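Local structure of D-mandelate dehydrogenase (Rhodotorula graminis, 2W2L) at residues 117-122 / 179-184; 166-171 / 188-193; 222-227 / 250-255. The protein probably oxidises D-mandelate with NAD(+), as a member of the D-isomer specific 2-hydroxyacid dehydrogenase family that interconverts 2-hydroxyacids and 2-oxoacids. All blocks are in the same frame, centred on the assembly; numbering follows the deposited sequence.

Interaction 1: residues 117-122 / 179-184. With NAD (nicotinamide-adenine-dinucleotide), chain K.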
loop_
_atom_site.group_PDB
_atom_site.type_symbol
_atom_site.label_atom_id
_atom_site.label_comp_id
_atom_site.label_asym_id
_atom_site.label_seq_id
_atom_site.Cartn_x
_atom_site.Cartn_y
_atom_site.Cartn_z
ATOM N N THR D 117 7.130 2.270 9.928
ATOM C CA THR D 117 6.081 1.428 10.458
ATOM C C THR D 117 4.734 1.901 9.995
ATOM O O THR D 117 3.812 1.081 9.792
ATOM C CB THR D 117 6.077 1.313 11.994
ATOM O OG1 THR D 117 7.328 0.791 12.477
ATOM C CG2 THR D 117 4.934 0.433 12.447
ATOM N N SER D 118 4.610 3.220 9.821
ATOM C CA SER D 118 3.340 3.843 9.421
ATOM C C SER D 118 3.062 3.509 7.953
ATOM O O SER D 118 1.896 3.309 7.543
ATOM C CB SER D 118 3.339 5.347 9.697
ATOM O OG SER D 118 4.389 6.012 9.024
ATOM N N ASP D 119 4.138 3.360 7.185
ATOM C CA ASP D 119 4.034 2.945 5.778
ATOM C C ASP D 119 3.521 1.502 5.574
ATOM O O ASP D 119 2.659 1.244 4.745
ATOM C CB ASP D 119 5.405 3.038 5.127
ATOM C CG ASP D 119 5.766 4.446 4.710
ATOM O OD1 ASP D 119 4.885 5.357 4.845
ATOM O OD2 ASP D 119 6.934 4.604 4.243
ATOM N N LEU D 120 4.078 0.571 6.323
ATOM C CA LEU D 120 3.692 -0.814 6.268
ATOM C C LEU D 120 2.209 -0.911 6.638
ATOM O O LEU D 120 1.423 -1.549 5.942
ATOM C CB LEU D 120 4.588 -1.588 7.226
ATOM C CG LEU D 120 4.782 -3.053 6.983
ATOM C CD1 LEU D 120 3.817 -3.841 7.838
ATOM C CD2 LEU D 120 4.610 -3.332 5.501
ATOM N N ALA D 121 1.830 -0.191 7.689
ATOM C CA ALA D 121 0.450 -0.124 8.136
ATOM C C ALA D 121 -0.452 0.443 7.031
ATOM O O ALA D 121 -1.553 -0.085 6.801
ATOM C CB ALA D 121 0.356 0.725 9.402
ATOM N N LEU D 122 -0.013 1.525 6.374
ATOM C CA LEU D 122 -0.726 1.999 5.187
ATOM C C LEU D 122 -0.804 0.906 4.097
ATOM O O LEU D 122 -1.817 0.788 3.412
ATOM C CB LEU D 122 -0.128 3.300 4.626
ATOM C CG LEU D 122 -1.069 4.144 3.753
ATOM C CD1 LEU D 122 -2.146 4.868 4.557
ATOM C CD2 LEU D 122 -0.309 5.132 2.906
ATOM N N ALA D 179 -2.409 7.694 10.434
ATOM C CA ALA D 179 -3.609 8.516 10.303
ATOM C C ALA D 179 -3.420 9.548 9.235
ATOM O O ALA D 179 -4.294 9.756 8.407
ATOM C CB ALA D 179 -3.891 9.232 11.602
ATOM N N ARG D 180 -2.290 10.225 9.261
ATOM C CA ARG D 180 -2.165 11.428 8.455
ATOM C C ARG D 180 -2.165 11.005 6.983
ATOM O O ARG D 180 -2.622 11.751 6.098
ATOM C CB ARG D 180 -0.905 12.231 8.850
ATOM C CG ARG D 180 -0.508 13.341 7.893
ATOM C CD ARG D 180 0.934 13.858 8.162
ATOM N NE ARG D 180 1.959 12.921 7.671
ATOM C CZ ARG D 180 2.234 12.671 6.372
ATOM N NH1 ARG D 180 1.576 13.302 5.405
ATOM N NH2 ARG D 180 3.162 11.779 6.038
ATOM N N LYS D 181 -1.657 9.806 6.744
ATOM C CA LYS D 181 -1.571 9.244 5.392
ATOM C C LYS D 181 -2.915 8.676 4.960
ATOM O O LYS D 181 -3.299 8.846 3.784
ATOM C CB LYS D 181 -0.510 8.145 5.324
ATOM C CG LYS D 181 0.851 8.682 5.638
ATOM C CD LYS D 181 1.897 7.670 5.899
ATOM C CE LYS D 181 3.230 8.426 6.119
ATOM N NZ LYS D 181 4.283 7.612 6.758
ATOM N N ALA D 182 -3.627 7.998 5.878
ATOM C CA ALA D 182 -4.974 7.550 5.570
ATOM C C ALA D 182 -5.918 8.727 5.441
ATOM O O ALA D 182 -6.708 8.789 4.503
ATOM C CB ALA D 182 -5.497 6.539 6.615
ATOM N N VAL D 183 -5.875 9.667 6.376
ATOM C CA VAL D 183 -6.768 10.786 6.266
ATOM C C VAL D 183 -6.395 11.568 5.009
ATOM O O VAL D 183 -7.153 11.571 4.066
ATOM C CB VAL D 183 -6.815 11.685 7.537
ATOM C CG1 VAL D 183 -7.822 12.844 7.350
ATOM C CG2 VAL D 183 -7.154 10.849 8.798
ATOM N N HIS D 184 -5.228 12.189 4.952
ATOM C CA HIS D 184 -4.951 13.097 3.838
ATOM C C HIS D 184 -4.564 12.443 2.537
ATOM O O HIS D 184 -4.895 12.952 1.488
ATOM C CB HIS D 184 -3.940 14.168 4.201
ATOM C CG HIS D 184 -4.386 15.030 5.332
ATOM N ND1 HIS D 184 -3.727 15.068 6.544
ATOM C CD2 HIS D 184 -5.447 15.862 5.458
ATOM C CE1 HIS D 184 -4.348 15.898 7.365
ATOM N NE2 HIS D 184 -5.397 16.392 6.731
HETATM P PA NAD K . 4.172 6.072 21.191
HETATM O O1A NAD K . 5.357 5.677 21.991
HETATM O O2A NAD K . 3.996 7.570 21.331
HETATM O O5B NAD K . 2.921 5.121 21.571
HETATM C C5B NAD K . 2.210 5.156 22.793
HETATM C C4B NAD K . 0.828 5.771 22.530
HETATM O O4B NAD K . -0.240 4.869 22.784
HETATM C C3B NAD K . 0.592 7.008 23.390
HETATM O O3B NAD K . -0.029 8.033 22.651
HETATM C C2B NAD K . -0.366 6.542 24.451
HETATM O O2B NAD K . -1.241 7.599 24.773
HETATM C C1B NAD K . -1.052 5.319 23.852
HETATM N N9A NAD K . -1.101 4.233 24.851
HETATM C C8A NAD K . -0.152 4.034 25.840
HETATM N N7A NAD K . -0.508 2.956 26.575
HETATM C C5A NAD K . -1.663 2.453 26.066
HETATM C C6A NAD K . -2.432 1.369 26.466
HETATM N N6A NAD K . -2.191 0.818 27.660
HETATM N N1A NAD K . -3.597 1.090 25.777
HETATM C C2A NAD K . -3.985 1.878 24.701
HETATM N N3A NAD K . -3.209 2.961 24.313
HETATM C C4A NAD K . -2.061 3.246 24.987
HETATM O O3 NAD K . 4.287 5.575 19.657
HETATM P PN NAD K . 4.740 4.083 19.162
HETATM O O1N NAD K . 5.208 4.385 17.803
HETATM O O2N NAD K . 5.708 3.447 20.103
HETATM O O5D NAD K . 3.455 3.101 19.046
HETATM C C5D NAD K . 3.346 1.962 19.881
HETATM C C4D NAD K . 3.366 0.616 19.153
HETATM O O4D NAD K . 4.092 0.592 17.921
HETATM C C3D NAD K . 4.048 -0.399 20.060
HETATM O O3D NAD K . 3.292 -1.573 20.275
HETATM C C2D NAD K . 5.263 -0.827 19.281
HETATM O O2D NAD K . 5.706 -2.120 19.664
HETATM C C1D NAD K . 4.770 -0.667 17.843
HETATM N N1N NAD K . 5.891 -0.835 16.866
HETATM C C2N NAD K . 5.760 -1.705 15.806
HETATM C C3N NAD K . 6.811 -1.884 14.878
HETATM C C7N NAD K . 6.723 -2.892 13.752
HETATM O O7N NAD K . 7.940 -3.460 13.294
HETATM N N7N NAD K . 5.535 -3.237 13.220
HETATM C C4N NAD K . 8.012 -1.195 15.061
HETATM C C5N NAD K . 8.151 -0.332 16.144
HETATM C C6N NAD K . 7.088 -0.164 17.040
#
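K181 reaches across to helix 114-130 with its ammonium group, which meets two successive residues of that helix. Its CG stands anti to the carbonyl carbon (chi1 -62°) and the chain is extended from there, carrying NZ far enough to donate to S118 OG at 2.8 Å. The same NZ makes a salt bridge with D119 OD1 at 3.0 Å, arriving 41° out of the carboxylate plane. S118 OG also bonds the D114 carbonyl, its strongest polar partner, so the hydroxyl ties the ammonium to the first turn of helix 114-130. Shortening K181 to an alanine would remove the ammonium, and the D119 carboxylate would probably lose this countercharge and the S118 hydroxyl one of its partners. At the root of the lysine, K181 CB packs 3.7 Å from L122 CD1, the two side chains passing at a slant.

Helix 173-186 is the first crossover helix of the Rossmann NAD domain, and helix 114-130 packs against it. The short segments run at 42° to each other, with their axes 9.9 Å apart. T117 on helix 114-130 lies at the cofactor, OG1 being 3.3 Å from NAD C4N of the nicotinamide ring.

A182 presents its backbone to the leucine: L122 CD1 sits 3.7 Å from A182 N and 4.3 Å from A182 CB. L122 also packs on an apolar side chain of the neighbouring subunit.

Interaction 2: residues 166-171 / 188-193; sequences LGAVGL and MKLVYY
L171 and Y192 meet at about a right angle, the leucine methyl seated on the middle of the phenol ring. L171 CD2 lies 3.8 Å from the Y192 ring centroid and 6° off the ring normal, a CH-pi contact over the face. The torsion that offers this face sets Y192 CG between the backbone N and the carbonyl carbon (chi1 74°), while the far end of the ring is held by a hydrogen bond from OH to E203.

On the same face of the sheet, L166 and L190 lie alongside each other and point the same way, with L166 CD2 4.2 Å from L190 CD1. A168 between them and the tyrosine is small enough for both: its CB is 3.9 Å from L190 CD1 and 3.8 Å from Y192 CB. At the start of the strand pair, the thioether of M188 bends at its last torsion and brings CE within 3.6 Å of L166 CB.

Beneath these contacts the backbones form a parallel pair, inclined at 24°, joined by five hydrogen bonds. V191 N to L166 O is the longest at 3.2 Å, and G170 N to Y193 O closes the series at 2.8 Å, just where the chain leaves the strand. G170 opens the glycine-rich turn of the dinucleotide-binding motif, and its positive phi would jam a side chain against the preceding carbonyl; L171 beyond it touches NAD.

This is the first beta-alpha-beta unit of the Rossmann fold. Helix 173-186 packs on the face bearing L166, A168 and L190, helix 214-220 on the face bearing V169, V191 and Y193, while strands 223-226 and 208-210 flank the pair.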
loop_
_atom_site.group_PDB
_atom_site.type_symbol
_atom_site.label_atom_id
_atom_site.label_comp_id
_atom_site.label_asym_id
_atom_site.label_seq_id
_atom_site.Cartn_x
_atom_site.Cartn_y
_atom_site.Cartn_z
ATOM N N LEU D 166 -11.409 4.894 9.617
ATOM C CA LEU D 166 -10.295 4.184 10.216
ATOM C C LEU D 166 -10.415 4.405 11.698
ATOM O O LEU D 166 -10.404 5.585 12.198
ATOM C CB LEU D 166 -8.981 4.798 9.731
ATOM C CG LEU D 166 -7.692 4.261 10.369
ATOM C CD1 LEU D 166 -7.389 2.896 9.851
ATOM C CD2 LEU D 166 -6.537 5.187 10.071
ATOM N N GLY D 167 -10.536 3.289 12.419
ATOM C CA GLY D 167 -10.601 3.363 13.874
ATOM C C GLY D 167 -9.255 3.086 14.505
ATOM O O GLY D 167 -8.796 1.916 14.527
ATOM N N ALA D 168 -8.629 4.142 15.005
ATOM C CA ALA D 168 -7.326 4.000 15.637
ATOM C C ALA D 168 -7.403 3.600 17.113
ATOM O O ALA D 168 -7.939 4.345 17.948
ATOM C CB ALA D 168 -6.544 5.269 15.502
ATOM N N VAL D 169 -6.881 2.416 17.424
ATOM C CA VAL D 169 -6.664 1.987 18.787
ATOM C C VAL D 169 -5.275 2.468 19.167
ATOM O O VAL D 169 -4.256 1.838 18.829
ATOM C CB VAL D 169 -6.737 0.414 18.902
ATOM C CG1 VAL D 169 -6.270 -0.034 20.269
ATOM C CG2 VAL D 169 -8.133 -0.077 18.696
ATOM N N GLY D 170 -5.230 3.582 19.888
ATOM C CA GLY D 170 -3.948 4.268 20.186
ATOM C C GLY D 170 -3.704 5.419 19.198
ATOM O O GLY D 170 -3.912 5.296 17.986
ATOM N N LEU D 171 -3.265 6.563 19.694
ATOM C CA LEU D 171 -2.953 7.658 18.777
ATOM C C LEU D 171 -1.581 8.266 19.123
ATOM O O LEU D 171 -1.393 9.519 19.133
ATOM C CB LEU D 171 -4.070 8.711 18.764
ATOM C CG LEU D 171 -3.935 9.623 17.545
ATOM C CD1 LEU D 171 -4.065 8.830 16.253
ATOM C CD2 LEU D 171 -4.961 10.810 17.574
ATOM N N MET D 188 -9.592 8.732 4.228
ATOM C CA MET D 188 -10.447 8.069 5.210
ATOM C C MET D 188 -10.846 9.078 6.291
ATOM O O MET D 188 -10.250 10.151 6.362
ATOM C CB MET D 188 -9.688 6.926 5.846
ATOM C CG MET D 188 -9.231 5.905 4.894
ATOM S SD MET D 188 -8.529 4.503 5.773
ATOM C CE MET D 188 -10.042 3.778 6.420
ATOM N N LYS D 189 -11.858 8.770 7.091
ATOM C CA LYS D 189 -12.162 9.575 8.260
ATOM C C LYS D 189 -11.565 8.904 9.505
ATOM O O LYS D 189 -11.356 7.671 9.508
ATOM C CB LYS D 189 -13.667 9.762 8.420
ATOM C CG LYS D 189 -14.346 10.647 7.340
ATOM C CD LYS D 189 -15.902 10.282 7.192
ATOM C CE LYS D 189 -16.790 11.359 6.470
ATOM N NZ LYS D 189 -16.659 11.438 4.966
ATOM N N LEU D 190 -11.287 9.690 10.556
ATOM C CA LEU D 190 -10.660 9.155 11.783
ATOM C C LEU D 190 -11.491 9.238 13.082
ATOM O O LEU D 190 -11.959 10.310 13.484
ATOM C CB LEU D 190 -9.235 9.725 12.008
ATOM C CG LEU D 190 -8.396 9.245 13.219
ATOM C CD1 LEU D 190 -7.767 7.918 12.975
ATOM C CD2 LEU D 190 -7.314 10.213 13.599
ATOM N N VAL D 191 -11.654 8.085 13.742
ATOM C CA VAL D 191 -12.061 8.084 15.132
ATOM C C VAL D 191 -11.041 7.309 15.879
ATOM O O VAL D 191 -10.499 6.335 15.348
ATOM C CB VAL D 191 -13.505 7.597 15.360
ATOM C CG1 VAL D 191 -14.315 7.885 14.141
ATOM C CG2 VAL D 191 -13.592 6.136 15.766
ATOM N N TYR D 192 -10.734 7.750 17.086
ATOM C CA TYR D 192 -9.714 7.067 17.839
ATOM C C TYR D 192 -10.094 6.890 19.275
ATOM O O TYR D 192 -10.851 7.710 19.838
ATOM C CB TYR D 192 -8.361 7.776 17.759
ATOM C CG TYR D 192 -8.290 9.025 18.579
ATOM C CD1 TYR D 192 -7.608 9.055 19.809
ATOM C CD2 TYR D 192 -8.902 10.192 18.140
ATOM C CE1 TYR D 192 -7.551 10.235 20.590
ATOM C CE2 TYR D 192 -8.845 11.376 18.902
ATOM C CZ TYR D 192 -8.176 11.397 20.114
ATOM O OH TYR D 192 -8.139 12.600 20.810
ATOM N N TYR D 193 -9.570 5.800 19.850
ATOM C CA TYR D 193 -9.555 5.658 21.279
ATOM C C TYR D 193 -8.131 5.714 21.801
ATOM O O TYR D 193 -7.249 5.063 21.246
ATOM C CB TYR D 193 -10.273 4.378 21.759
ATOM C CG TYR D 193 -9.846 4.053 23.187
ATOM C CD1 TYR D 193 -10.476 4.657 24.293
ATOM C CD2 TYR D 193 -8.743 3.214 23.420
ATOM C CE1 TYR D 193 -10.061 4.383 25.582
ATOM C CE2 TYR D 193 -8.315 2.958 24.693
ATOM C CZ TYR D 193 -8.975 3.549 25.774
ATOM O OH TYR D 193 -8.502 3.252 27.044
#

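Interaction 3: residues 222-227 / 250-255; sequences DCVSVS and SRIVNT. With NAD (nicotinamide-adenine-dinucleotide), chain K.
V224 and I252 form the close-packed middle of this strand pair, lying alongside and pointing the same way. With CG1 of I252 anti to its backbone N, it comes 3.7 Å from V224 CB. Farther along the same face, I252 CD1 reaches V226 CG2 at 4.1 Å, the side chains meeting at a slant. The backbone bond at this point is short and nearly straight: V253 N donates to V224 O at 2.8 Å with an N-H...O angle of 171°.

At the beginning of the pair, D222 O is gripped through R251 NH1 at 2.7 Å, from 45° above the carbonyl plane, while the bond from R251 N to the same oxygen is weak. The D222 carboxylate is engaged elsewhere, OD1 in a salt bridge with K247 and OD2 by V165 N.

Both strands belong to the parallel sheet of the Rossmann NAD domain, whose C-terminal strand ends carry the cofactor site. Towards that site direct pairing gives way to water. One water donates to V226 O at 3.0 Å and also hydrogen-bonds S225 OG and T255 OG1, S225 OG having its strongest partner in Q175. A second hydrogen-bonds both S227 OG and T255 OG1 and donates to NAD O4D at 3.1 Å. Beyond them T255, a known NAD(+)-binding residue, offers its carbonyl to the carboxamide: NAD N7N donates to T255 O at 2.8 Å.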
loop_
_atom_site.group_PDB
_atom_site.type_symbol
_atom_site.label_atom_id
_atom_site.label_comp_id
_atom_site.label_asym_id
_atom_site.label_seq_id
_atom_site.Cartn_x
_atom_site.Cartn_y
_atom_site.Cartn_z
ATOM N N ASP D 222 -14.582 0.877 9.943
ATOM C CA ASP D 222 -14.623 0.088 8.720
ATOM C C ASP D 222 -13.315 -0.629 8.616
ATOM O O ASP D 222 -13.233 -1.753 8.111
ATOM C CB ASP D 222 -14.803 0.993 7.499
ATOM C CG ASP D 222 -16.234 1.540 7.379
ATOM O OD1 ASP D 222 -17.163 0.696 7.356
ATOM O OD2 ASP D 222 -16.437 2.790 7.342
ATOM N N CYS D 223 -12.272 0.016 9.115
ATOM C CA CYS D 223 -11.040 -0.706 9.391
ATOM C C CYS D 223 -10.455 -0.191 10.712
ATOM O O CYS D 223 -10.432 1.007 10.956
ATOM C CB CYS D 223 -10.078 -0.553 8.211
ATOM S SG CYS D 223 -8.486 -1.355 8.342
ATOM N N VAL D 224 -10.003 -1.109 11.563
ATOM C CA VAL D 224 -9.327 -0.791 12.830
ATOM C C VAL D 224 -7.800 -0.924 12.670
ATOM O O VAL D 224 -7.287 -1.955 12.149
ATOM C CB VAL D 224 -9.817 -1.737 13.965
ATOM C CG1 VAL D 224 -8.933 -1.623 15.216
ATOM C CG2 VAL D 224 -11.293 -1.437 14.351
ATOM N N SER D 225 -7.079 0.114 13.108
ATOM C CA SER D 225 -5.602 0.076 13.206
ATOM C C SER D 225 -5.108 0.011 14.672
ATOM O O SER D 225 -5.216 0.991 15.443
ATOM C CB SER D 225 -4.982 1.280 12.493
ATOM O OG SER D 225 -3.568 1.336 12.660
ATOM N N VAL D 226 -4.558 -1.132 15.048
ATOM C CA VAL D 226 -4.025 -1.296 16.384
ATOM C C VAL D 226 -2.602 -0.790 16.446
ATOM O O VAL D 226 -1.739 -1.320 15.763
ATOM C CB VAL D 226 -4.052 -2.791 16.790
ATOM C CG1 VAL D 226 -3.551 -2.965 18.200
ATOM C CG2 VAL D 226 -5.445 -3.305 16.714
ATOM N N SER D 227 -2.335 0.224 17.252
ATOM C CA SER D 227 -0.960 0.712 17.415
ATOM C C SER D 227 -0.766 1.100 18.857
ATOM O O SER D 227 -0.806 2.261 19.166
ATOM C CB SER D 227 -0.669 1.913 16.503
ATOM O OG SER D 227 0.691 2.386 16.619
ATOM N N SER D 250 -16.275 -5.736 8.283
ATOM C CA SER D 250 -15.188 -4.789 8.558
ATOM C C SER D 250 -13.801 -5.477 8.500
ATOM O O SER D 250 -13.704 -6.673 8.141
ATOM C CB SER D 250 -15.382 -4.086 9.905
ATOM O OG SER D 250 -15.766 -5.074 10.856
ATOM N N ARG D 251 -12.766 -4.701 8.868
ATOM C CA ARG D 251 -11.358 -5.001 8.634
ATOM C C ARG D 251 -10.522 -4.595 9.823
ATOM O O ARG D 251 -10.895 -3.671 10.593
ATOM C CB ARG D 251 -10.866 -4.215 7.415
ATOM C CG ARG D 251 -11.649 -4.503 6.120
ATOM C CD ARG D 251 -11.542 -3.375 5.128
ATOM N NE ARG D 251 -12.674 -3.400 4.217
ATOM C CZ ARG D 251 -13.861 -2.861 4.477
ATOM N NH1 ARG D 251 -14.101 -2.233 5.635
ATOM N NH2 ARG D 251 -14.810 -2.944 3.564
ATOM N N ILE D 252 -9.382 -5.258 9.977
ATOM C CA ILE D 252 -8.444 -4.900 11.045
ATOM C C ILE D 252 -6.992 -5.122 10.606
ATOM O O ILE D 252 -6.682 -6.092 9.863
ATOM C CB ILE D 252 -8.752 -5.635 12.397
ATOM C CG1 ILE D 252 -8.054 -4.925 13.587
ATOM C CG2 ILE D 252 -8.399 -7.111 12.319
ATOM C CD1 ILE D 252 -8.285 -5.592 14.933
ATOM N N VAL D 253 -6.122 -4.204 11.036
ATOM C CA VAL D 253 -4.682 -4.353 10.838
ATOM C C VAL D 253 -3.941 -4.200 12.156
ATOM O O VAL D 253 -4.353 -3.414 13.037
ATOM C CB VAL D 253 -4.109 -3.357 9.759
ATOM C CG1 VAL D 253 -4.791 -3.594 8.357
ATOM C CG2 VAL D 253 -4.142 -1.839 10.260
ATOM N N ASN D 254 -2.855 -4.954 12.283
ATOM C CA ASN D 254 -1.973 -4.894 13.447
ATOM C C ASN D 254 -0.498 -4.701 13.108
ATOM O O ASN D 254 0.104 -5.506 12.417
ATOM C CB ASN D 254 -2.095 -6.141 14.314
ATOM C CG ASN D 254 -1.482 -5.927 15.718
ATOM O OD1 ASN D 254 -1.040 -4.808 16.051
ATOM N ND2 ASN D 254 -1.461 -6.979 16.536
ATOM N N THR D 255 0.095 -3.631 13.622
ATOM C CA THR D 255 1.537 -3.425 13.472
ATOM C C THR D 255 2.172 -3.209 14.823
ATOM O O THR D 255 3.356 -2.904 14.908
ATOM C CB THR D 255 1.884 -2.218 12.550
ATOM O OG1 THR D 255 1.333 -1.028 13.098
ATOM C CG2 THR D 255 1.339 -2.415 11.124
HETATM P PA NAD K . 4.172 6.072 21.191
HETATM O O1A NAD K . 5.357 5.677 21.991
HETATM O O2A NAD K . 3.996 7.570 21.331
HETATM O O5B NAD K . 2.921 5.121 21.571
HETATM C C5B NAD K . 2.210 5.156 22.793
HETATM C C4B NAD K . 0.828 5.771 22.530
HETATM O O4B NAD K . -0.240 4.869 22.784
HETATM C C3B NAD K . 0.592 7.008 23.390
HETATM O O3B NAD K . -0.029 8.033 22.651
HETATM C C2B NAD K . -0.366 6.542 24.451
HETATM O O2B NAD K . -1.241 7.599 24.773
HETATM C C1B NAD K . -1.052 5.319 23.852
HETATM N N9A NAD K . -1.101 4.233 24.851
HETATM C C8A NAD K . -0.152 4.034 25.840
HETATM N N7A NAD K . -0.508 2.956 26.575
HETATM C C5A NAD K . -1.663 2.453 26.066
HETATM C C6A NAD K . -2.432 1.369 26.466
HETATM N N6A NAD K . -2.191 0.818 27.660
HETATM N N1A NAD K . -3.597 1.090 25.777
HETATM C C2A NAD K . -3.985 1.878 24.701
HETATM N N3A NAD K . -3.209 2.961 24.313
HETATM C C4A NAD K . -2.061 3.246 24.987
HETATM O O3 NAD K . 4.287 5.575 19.657
HETATM P PN NAD K . 4.740 4.083 19.162
HETATM O O1N NAD K . 5.208 4.385 17.803
HETATM O O2N NAD K . 5.708 3.447 20.103
HETATM O O5D NAD K . 3.455 3.101 19.046
HETATM C C5D NAD K . 3.346 1.962 19.881
HETATM C C4D NAD K . 3.366 0.616 19.153
HETATM O O4D NAD K . 4.092 0.592 17.921
HETATM C C3D NAD K . 4.048 -0.399 20.060
HETATM O O3D NAD K . 3.292 -1.573 20.275
HETATM C C2D NAD K . 5.263 -0.827 19.281
HETATM O O2D NAD K . 5.706 -2.120 19.664
HETATM C C1D NAD K . 4.770 -0.667 17.843
HETATM N N1N NAD K . 5.891 -0.835 16.866
HETATM C C2N NAD K . 5.760 -1.705 15.806
HETATM C C3N NAD K . 6.811 -1.884 14.878
HETATM C C7N NAD K . 6.723 -2.892 13.752
HETATM O O7N NAD K . 7.940 -3.460 13.294
HETATM N N7N NAD K . 5.535 -3.237 13.220
HETATM C C4N NAD K . 8.012 -1.195 15.061
HETATM C C5N NAD K . 8.151 -0.332 16.144
HETATM C C6N NAD K . 7.088 -0.164 17.040
HETATM O O HOH W 1 -1.715 -0.722 12.775
HETATM O O HOH W 2 2.345 0.476 15.372
#

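How the interactions relate
All three contacts are largely buried, but their chemistry follows their place in the fold. Interactions 2 and 3 are strand pairs of one sheet, joined edge to edge because strands 165-169 and 223-226 are neighbours in it: G167 N lies 2.7 Å from C223 O, probably hydrogen-bonded. Interaction 1 is a helix-helix contact outside the sheet, combining a lysine's polar grip with leucine packing and close to the other subunit, whereas neither strand pair touches that subunit. Its helix 173-186 is the crossover between the two strands of interaction 2. Interactions 1 and 3 approach the nicotinamide half of NAD and abut through A121 CB and T255 CG2, while interaction 2 meets the cofactor through L171.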